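Local coordinates for aluminum resistance protein (Clostridium novyi, PDB 3I16) that probably acts as a pyridoxal-5'-phosphate-dependent carbon-sulfur lyase of the methionine gamma-lyase family and may take part in aluminium resistance, at residues 167-170 against 171-175; 136-140 against 141-145; 161-164 against 165-168. All coordinates share one frame; numbering follows the deposited sequence.

Contact 1: residues 167-170 against 171-175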
loop_
_atom_site.group_PDB
_atom_site.type_symbol
_atom_site.label_atom_id
_atom_site.label_comp_id
_atom_site.label_asym_id
_atom_site.label_seq_id
_atom_site.Cartn_x
_atom_site.Cartn_y
_atom_site.Cartn_z
ATOM N N ILE B 167 9.705 -30.002 37.905
ATOM C CA ILE B 167 8.665 -30.016 36.860
ATOM C C ILE B 167 7.847 -31.309 36.983
ATOM O O ILE B 167 6.616 -31.286 37.103
ATOM C CB ILE B 167 9.277 -29.869 35.438
ATOM C CG1 ILE B 167 9.816 -28.447 35.227
ATOM C CG2 ILE B 167 8.234 -30.158 34.347
ATOM C CD1 ILE B 167 10.651 -28.299 34.022
ATOM N N GLU B 168 8.539 -32.442 36.986
ATOM C CA GLU B 168 7.890 -33.742 37.173
ATOM C C GLU B 168 6.991 -33.790 38.411
ATOM O O GLU B 168 5.842 -34.236 38.336
ATOM C CB GLU B 168 8.941 -34.836 37.309
ATOM C CG GLU B 168 9.634 -35.168 36.013
ATOM C CD GLU B 168 10.698 -36.236 36.177
ATOM O OE1 GLU B 168 10.756 -36.855 37.255
ATOM O OE2 GLU B 168 11.488 -36.443 35.229
ATOM N N LYS B 169 7.535 -33.359 39.549
ATOM C CA LYS B 169 6.775 -33.343 40.812
ATOM C C LYS B 169 5.515 -32.486 40.723
ATOM O O LYS B 169 4.465 -32.865 41.233
ATOM C CB LYS B 169 7.645 -32.833 41.963
ATOM C CG LYS B 169 6.907 -32.648 43.305
ATOM C CD LYS B 169 7.868 -32.130 44.386
ATOM C CE LYS B 169 7.224 -32.096 45.768
ATOM N NZ LYS B 169 5.954 -31.318 45.785
ATOM N N VAL B 170 5.620 -31.323 40.098
ATOM C CA VAL B 170 4.464 -30.427 39.980
ATOM C C VAL B 170 3.398 -31.031 39.065
ATOM O O VAL B 170 2.213 -31.036 39.412
ATOM C CB VAL B 170 4.904 -29.015 39.561
ATOM C CG1 VAL B 170 3.684 -28.143 39.217
ATOM C CG2 VAL B 170 5.770 -28.402 40.702
ATOM N N LEU B 171 3.831 -31.584 37.936
ATOM C CA LEU B 171 2.928 -32.270 36.998
ATOM C C LEU B 171 2.259 -33.516 37.594
ATOM O O LEU B 171 1.060 -33.732 37.418
ATOM C CB LEU B 171 3.678 -32.676 35.725
ATOM C CG LEU B 171 4.132 -31.553 34.793
ATOM C CD1 LEU B 171 4.984 -32.151 33.653
ATOM C CD2 LEU B 171 2.943 -30.734 34.254
ATOM N N LYS B 172 3.036 -34.346 38.292
ATOM C CA LYS B 172 2.464 -35.522 38.908
ATOM C C LYS B 172 1.422 -35.129 39.968
ATOM O O LYS B 172 0.379 -35.770 40.066
ATOM C CB LYS B 172 3.543 -36.437 39.502
ATOM C CG LYS B 172 4.344 -37.200 38.451
ATOM C CD LYS B 172 5.221 -38.302 39.047
ATOM C CE LYS B 172 6.318 -37.762 39.930
ATOM N NZ LYS B 172 7.305 -38.814 40.347
ATOM N N GLU B 173 1.676 -34.045 40.701
ATOM C CA GLU B 173 0.780 -33.604 41.762
ATOM C C GLU B 173 -0.412 -32.772 41.309
ATOM O O GLU B 173 -1.284 -32.477 42.107
ATOM C CB GLU B 173 1.566 -32.859 42.841
ATOM C CG GLU B 173 2.494 -33.797 43.610
ATOM C CD GLU B 173 3.255 -33.118 44.716
ATOM O OE1 GLU B 173 3.206 -31.870 44.782
ATOM O OE2 GLU B 173 3.905 -33.836 45.518
ATOM N N ASP B 174 -0.489 -32.418 40.032
ATOM C CA ASP B 174 -1.596 -31.605 39.560
ATOM C C ASP B 174 -1.974 -32.055 38.165
ATOM O O ASP B 174 -1.399 -31.614 37.172
ATOM C CB ASP B 174 -1.234 -30.116 39.611
ATOM C CG ASP B 174 -2.408 -29.210 39.300
ATOM O OD1 ASP B 174 -3.459 -29.720 38.873
ATOM O OD2 ASP B 174 -2.275 -27.971 39.474
ATOM N N GLU B 175 -2.961 -32.944 38.128
ATOM C CA GLU B 175 -3.465 -33.499 36.889
ATOM C C GLU B 175 -4.281 -32.514 36.061
ATOM O O GLU B 175 -4.622 -32.835 34.930
ATOM C CB GLU B 175 -4.275 -34.786 37.171
ATOM C CG GLU B 175 -3.390 -35.891 37.703
ATOM C CD GLU B 175 -4.113 -37.180 38.041
ATOM O OE1 GLU B 175 -5.344 -37.271 37.870
ATOM O OE2 GLU B 175 -3.417 -38.111 38.491
#

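Contact 2: residues 136-140 against 141-145. With EDO (1,2-ethanediol), chain C; EDO (1,2-ethanediol), chain K.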
loop_
_atom_site.group_PDB
_atom_site.type_symbol
_atom_site.label_atom_id
_atom_site.label_comp_id
_atom_site.label_asym_id
_atom_site.label_seq_id
_atom_site.Cartn_x
_atom_site.Cartn_y
_atom_site.Cartn_z
ATOM N N THR B 136 -0.335 -11.587 38.993
ATOM C CA THR B 136 -0.448 -10.796 40.196
ATOM C C THR B 136 -1.692 -9.918 40.102
ATOM O O THR B 136 -2.645 -10.101 40.866
ATOM C CB THR B 136 0.817 -9.924 40.415
ATOM N N GLU B 137 -1.701 -9.005 39.135
ATOM C CA GLU B 137 -2.768 -8.032 39.025
ATOM C C GLU B 137 -3.938 -8.508 38.156
ATOM O O GLU B 137 -3.746 -9.117 37.077
ATOM C CB GLU B 137 -2.204 -6.718 38.474
ATOM N N ASN B 138 -5.146 -8.221 38.639
ATOM C CA ASN B 138 -6.383 -8.532 37.925
ATOM C C ASN B 138 -7.348 -7.358 38.097
ATOM O O ASN B 138 -7.726 -7.019 39.210
ATOM C CB ASN B 138 -6.977 -9.852 38.410
ATOM C CG ASN B 138 -6.276 -11.052 37.793
ATOM O OD1 ASN B 138 -6.357 -11.273 36.581
ATOM N ND2 ASN B 138 -5.574 -11.825 38.620
ATOM N N SER B 139 -7.712 -6.738 36.985
ATOM C CA SER B 139 -8.551 -5.551 36.993
ATOM C C SER B 139 -9.702 -5.676 36.003
ATOM O O SER B 139 -10.116 -4.705 35.425
ATOM C CB SER B 139 -7.675 -4.350 36.639
ATOM O OG SER B 139 -7.017 -4.595 35.413
ATOM N N ASN B 140 -10.187 -6.894 35.821
ATOM C CA ASN B 140 -11.277 -7.207 34.931
ATOM C C ASN B 140 -10.975 -6.906 33.453
ATOM O O ASN B 140 -11.885 -6.612 32.683
ATOM C CB ASN B 140 -12.572 -6.529 35.393
ATOM C CG ASN B 140 -13.828 -7.254 34.894
ATOM O OD1 ASN B 140 -13.804 -8.460 34.580
ATOM N ND2 ASN B 140 -14.929 -6.520 34.823
HETATM N N MSE B 141 -9.696 -7.001 33.070
HETATM C CA MSE B 141 -9.317 -6.891 31.671
HETATM C C MSE B 141 -9.593 -8.215 30.945
HETATM O O MSE B 141 -9.537 -8.250 29.741
HETATM C CB MSE B 141 -7.847 -6.526 31.504
HETATM C CG MSE B 141 -7.529 -5.138 32.011
HETATM SE SE MSE B 141 -5.744 -4.541 31.575
HETATM C CE MSE B 141 -4.709 -5.826 32.624
ATOM N N GLY B 142 -9.838 -9.294 31.682
ATOM C CA GLY B 142 -10.122 -10.594 31.093
ATOM C C GLY B 142 -8.908 -11.482 30.943
ATOM O O GLY B 142 -8.660 -12.043 29.887
ATOM N N SER B 143 -8.146 -11.614 32.015
ATOM C CA SER B 143 -6.981 -12.463 32.012
ATOM C C SER B 143 -7.410 -13.913 32.032
ATOM O O SER B 143 -8.563 -14.220 32.330
ATOM C CB SER B 143 -6.178 -12.221 33.277
ATOM O OG SER B 143 -6.940 -12.621 34.407
ATOM N N LEU B 144 -6.471 -14.801 31.704
ATOM C CA LEU B 144 -6.699 -16.236 31.849
ATOM C C LEU B 144 -7.355 -16.571 33.207
ATOM O O LEU B 144 -8.347 -17.320 33.278
ATOM C CB LEU B 144 -5.360 -16.990 31.728
ATOM C CG LEU B 144 -4.704 -17.056 30.355
ATOM C CD1 LEU B 144 -3.365 -17.776 30.454
ATOM C CD2 LEU B 144 -5.588 -17.750 29.398
ATOM N N LYS B 145 -6.827 -15.978 34.275
ATOM C CA LYS B 145 -7.335 -16.222 35.634
ATOM C C LYS B 145 -8.808 -15.840 35.725
ATOM O O LYS B 145 -9.625 -16.602 36.268
ATOM C CB LYS B 145 -6.521 -15.447 36.667
ATOM C CG LYS B 145 -6.758 -15.878 38.108
ATOM C CD LYS B 145 -5.970 -14.967 39.035
ATOM C CE LYS B 145 -5.612 -15.606 40.373
ATOM N NZ LYS B 145 -4.679 -14.707 41.148
HETATM C C1 EDO C . -11.512 -1.678 31.566
HETATM O O1 EDO C . -10.238 -1.076 31.330
HETATM C C2 EDO C . -11.294 -3.109 32.036
HETATM O O2 EDO C . -10.686 -3.093 33.330
HETATM C C1 EDO K . -11.686 -10.836 27.429
HETATM O O1 EDO K . -12.298 -11.669 26.437
HETATM C C2 EDO K . -10.244 -10.505 27.058
HETATM O O2 EDO K . -9.385 -11.652 27.026
HETATM O O HOH W 1 -7.431 -8.278 34.642
#

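Contact 3: residues 161-164 against 165-168. With EDO (1,2-ethanediol), chain N.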
loop_
_atom_site.group_PDB
_atom_site.type_symbol
_atom_site.label_atom_id
_atom_site.label_comp_id
_atom_site.label_asym_id
_atom_site.label_seq_id
_atom_site.Cartn_x
_atom_site.Cartn_y
_atom_site.Cartn_z
ATOM N N LYS B 161 19.630 -23.753 34.544
ATOM C CA LYS B 161 19.104 -24.915 33.828
ATOM C C LYS B 161 17.691 -25.291 34.266
ATOM O O LYS B 161 17.271 -24.976 35.382
ATOM C CB LYS B 161 20.022 -26.126 34.040
ATOM C CG LYS B 161 21.462 -25.907 33.584
ATOM C CD LYS B 161 21.580 -25.709 32.071
ATOM C CE LYS B 161 23.041 -25.450 31.657
ATOM N NZ LYS B 161 23.217 -25.417 30.176
ATOM N N PRO B 162 16.948 -25.990 33.396
ATOM C CA PRO B 162 15.597 -26.421 33.804
ATOM C C PRO B 162 15.634 -27.354 35.001
ATOM O O PRO B 162 16.536 -28.200 35.082
ATOM C CB PRO B 162 15.082 -27.171 32.577
ATOM C CG PRO B 162 15.868 -26.599 31.417
ATOM C CD PRO B 162 17.208 -26.229 31.965
ATOM N N ASN B 163 14.691 -27.184 35.934
ATOM C CA ASN B 163 14.607 -28.036 37.106
ATOM C C ASN B 163 13.621 -29.162 36.791
ATOM O O ASN B 163 12.449 -29.132 37.191
ATOM C CB ASN B 163 14.152 -27.248 38.335
ATOM C CG ASN B 163 14.244 -28.068 39.609
ATOM O OD1 ASN B 163 14.441 -29.284 39.569
ATOM N ND2 ASN B 163 14.100 -27.408 40.752
ATOM N N LEU B 164 14.130 -30.173 36.098
ATOM C CA LEU B 164 13.313 -31.266 35.618
ATOM C C LEU B 164 12.641 -32.032 36.751
ATOM O O LEU B 164 11.465 -32.357 36.657
ATOM C CB LEU B 164 14.132 -32.201 34.723
ATOM C CG LEU B 164 14.789 -31.617 33.468
ATOM C CD1 LEU B 164 15.587 -32.717 32.734
ATOM C CD2 LEU B 164 13.774 -30.953 32.517
ATOM N N GLU B 165 13.357 -32.276 37.836
ATOM C CA GLU B 165 12.785 -33.016 38.958
ATOM C C GLU B 165 11.595 -32.280 39.551
ATOM O O GLU B 165 10.588 -32.894 39.867
ATOM C CB GLU B 165 13.837 -33.302 40.030
ATOM C CG GLU B 165 15.047 -34.084 39.478
ATOM C CD GLU B 165 15.945 -34.670 40.548
ATOM O OE1 GLU B 165 15.657 -34.500 41.757
ATOM O OE2 GLU B 165 16.950 -35.321 40.171
ATOM N N GLU B 166 11.688 -30.958 39.683
ATOM C CA GLU B 166 10.564 -30.182 40.209
ATOM C C GLU B 166 9.398 -30.148 39.197
ATOM O O GLU B 166 8.235 -30.256 39.590
ATOM C CB GLU B 166 11.033 -28.768 40.592
ATOM C CG GLU B 166 9.997 -27.927 41.348
ATOM C CD GLU B 166 9.615 -28.510 42.695
ATOM O OE1 GLU B 166 10.369 -29.358 43.230
ATOM O OE2 GLU B 166 8.564 -28.105 43.236
ATOM N N ILE B 167 9.705 -30.002 37.905
ATOM C CA ILE B 167 8.665 -30.016 36.860
ATOM C C ILE B 167 7.847 -31.309 36.983
ATOM O O ILE B 167 6.616 -31.286 37.103
ATOM C CB ILE B 167 9.277 -29.869 35.438
ATOM C CG1 ILE B 167 9.816 -28.447 35.227
ATOM C CG2 ILE B 167 8.234 -30.158 34.347
ATOM C CD1 ILE B 167 10.651 -28.299 34.022
ATOM N N GLU B 168 8.539 -32.442 36.986
ATOM C CA GLU B 168 7.890 -33.742 37.173
ATOM C C GLU B 168 6.991 -33.790 38.411
ATOM O O GLU B 168 5.842 -34.236 38.336
ATOM C CB GLU B 168 8.941 -34.836 37.309
ATOM C CG GLU B 168 9.634 -35.168 36.013
ATOM C CD GLU B 168 10.698 -36.236 36.177
ATOM O OE1 GLU B 168 10.756 -36.855 37.255
ATOM O OE2 GLU B 168 11.488 -36.443 35.229
HETATM C C1 EDO N . 20.424 -22.532 29.602
HETATM O O1 EDO N . 21.292 -22.542 30.736
HETATM C C2 EDO N . 21.277 -22.606 28.346
HETATM O O2 EDO N . 22.005 -23.833 28.301
#

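Contact 1: residues 167-170 against 171-175
Lys-169 and Glu-173, one helical turn apart, join in a salt bridge across the outer face of helix 164-173. The ammonium NZ of Lys-169 sits 3.0 Å from OE1 of Glu-173, which it meets on the syn side, 34° out of the carboxylate plane. OE2 of Glu-173 adds a weak bond to the same NZ at 3.3 Å, so the carboxylate offers both oxygens to one ammonium. The lysine chain runs straight until a bend at chi4 (-55°) turns NZ back toward the glutamate, whose own chain is extended. A lysine and a glutamate suit this solvent-facing side, since long chains four residues apart can meet across one turn.

On the inner face, Ile-167 and Leu-171 lie side by side and point the same way, with CG2 of Ile-167 3.9 Å from CD1 of Leu-171. Branched apolar residues fit here because Leu-171 packs on Val-206 and Ile-209 of helix 196-209 and on Ile-177 and Val-180 of strand 177-183, while Ile-167 meets Val-121 and Val-154. Val-170 adds contacts with Leu-119, Val-154 and Ile-177.

The backbone sets this spacing. Leu-171 N donates to Ile-167 O at 2.9 Å, and Lys-172 N to Glu-168 O at 2.8 Å. The next bond, from Glu-173 N to Lys-169 O at 3.1 Å, is more bent, at 147°. Just beyond, Asp-174 bonds Ser-176 and forms a salt bridge with Lys-152, while Arg-210 takes the carbonyl of Leu-171.

The helix is thus amphipathic: its apolar face packs on strands 117-120 and 177-183 and on helix 196-209. Outside, Lys-169 pairs with Glu-173, whereas Glu-168 and Lys-172 lie near each other without touching. Such a surface ion pair competes with hydration and would be expected to add only modestly to helix stability.

Contact 2: residues 136-140 against 141-145
Asn-138 turns its amide in two directions, its oxygen toward Ser-143 and its nitrogen toward Lys-145. Ser-143 OG donates to Asn-138 OD1 at 2.6 Å, a short bond whose donor is tilted 20° from the carbonyl plane. With chi1 at 65°, the serine oxygen stands between its own backbone N and carbonyl carbon, facing Asn-138. The extended chain of Lys-145 crosses that of Asn-138 at about a right angle, bringing its CD to 3.2 Å from ND2 of Asn-138; this amide nitrogen is bonded to Gly-134 O.

The loop joins helix 129-133 to strand 150-153 of the mixed seven-stranded sheet, consistent with the large domain of a fold-type I PLP enzyme. Glu-146 ties it together, accepting from the backbone N of Asn-140, Gly-142 and Ser-143. Gly-142 adopts a positive phi (94°), which glycine takes readily because it lacks a CB. One water accepts from both Ser-139 N (2.8 Å) and Met-141 N (3.0 Å). Two ethanediols, probably from the crystallisation liquor, donate from O2 to Ser-139 O (2.7 Å) and Gly-142 O (3.0 Å). The selenomethionine Met-141 folds back at chi3, its CG 3.5 Å from Ser-139 OG, and packs on Tyr-269 of the second subunit; Arg-113 of that subunit is hydrogen-bonded to Asn-140 O through NH2.

Contact 3: residues 161-164 against 165-168
Asn-163 caps the start of helix 164-173: its side-chain OD1 accepts from the backbone N of Glu-166 at 3.2 Å. The N-H points well at the oxygen (161°), but the donor stands above the amide plane, 68° out of it, rather than on a lone pair. CG of Asn-163 is turned away from its own backbone N (chi1 -172°), which carries the amide over the first turn. There ND2 and CG of the Asn-163 amide also rest on CB of Glu-166, both at 3.4 Å. Asparagine suits this N-cap because its short chain can place an oxygen over a first-turn N-H that no preceding helical carbonyl can reach.

The next two donors are met by the main chain. Ile-167 N reaches Asn-163 O at 3.0 Å, and Glu-168 N reaches Leu-164 O at 2.9 Å, in an almost perfectly straight bond. Asn-163 thus offers one oxygen from its side chain and another from its backbone to successive N-H groups. Pro-162, whose ring keeps the incoming chain stiff, rests on Ile-202 of helix 196-209. Leu-164 covers Cys-205 on the same helix, and its CD2 comes within 4.4 Å of Ile-167 CD1, a loose apolar touch.

Further out, Lys-161 NZ donates to O2 of a 1,2-ethanediol at 2.7 Å. That molecule, probably from the crystallisation liquor, is bonded also to Asp-198, so it links the lysine to helix 196-209.

Two acidic side chains, Glu-165 and Glu-166, follow the cap in the first turn, and Glu-168 comes a turn further on. Negative groups in the first turn lie near the positive end of the helix dipole, so Glu-165 and Glu-166 would be expected to stabilise the helix start, adding an electrostatic gain to the capping bond.

How the contacts relate
Contacts 3 and 1 are consecutive parts of helix 164-173 and its cap: they share Ile-167 and Glu-168, their centres lie 10 Å apart, and together they run from its N-cap to its last turn. Contact 2 comes earlier in the chain, in the loop leading to strand 150-153, which precedes that helix. It touches neither of the others; its nearest atoms are about 13 Å from contact 1 and about 17 Å from contact 3. It lies nearer the cofactor site, though not in it, the side chain of Met-141 being about 10 Å from that of the PLP-binding Thr-101, and it is the one that meets a second subunit. Contacts 1 and 3 lie away from the cofactor site.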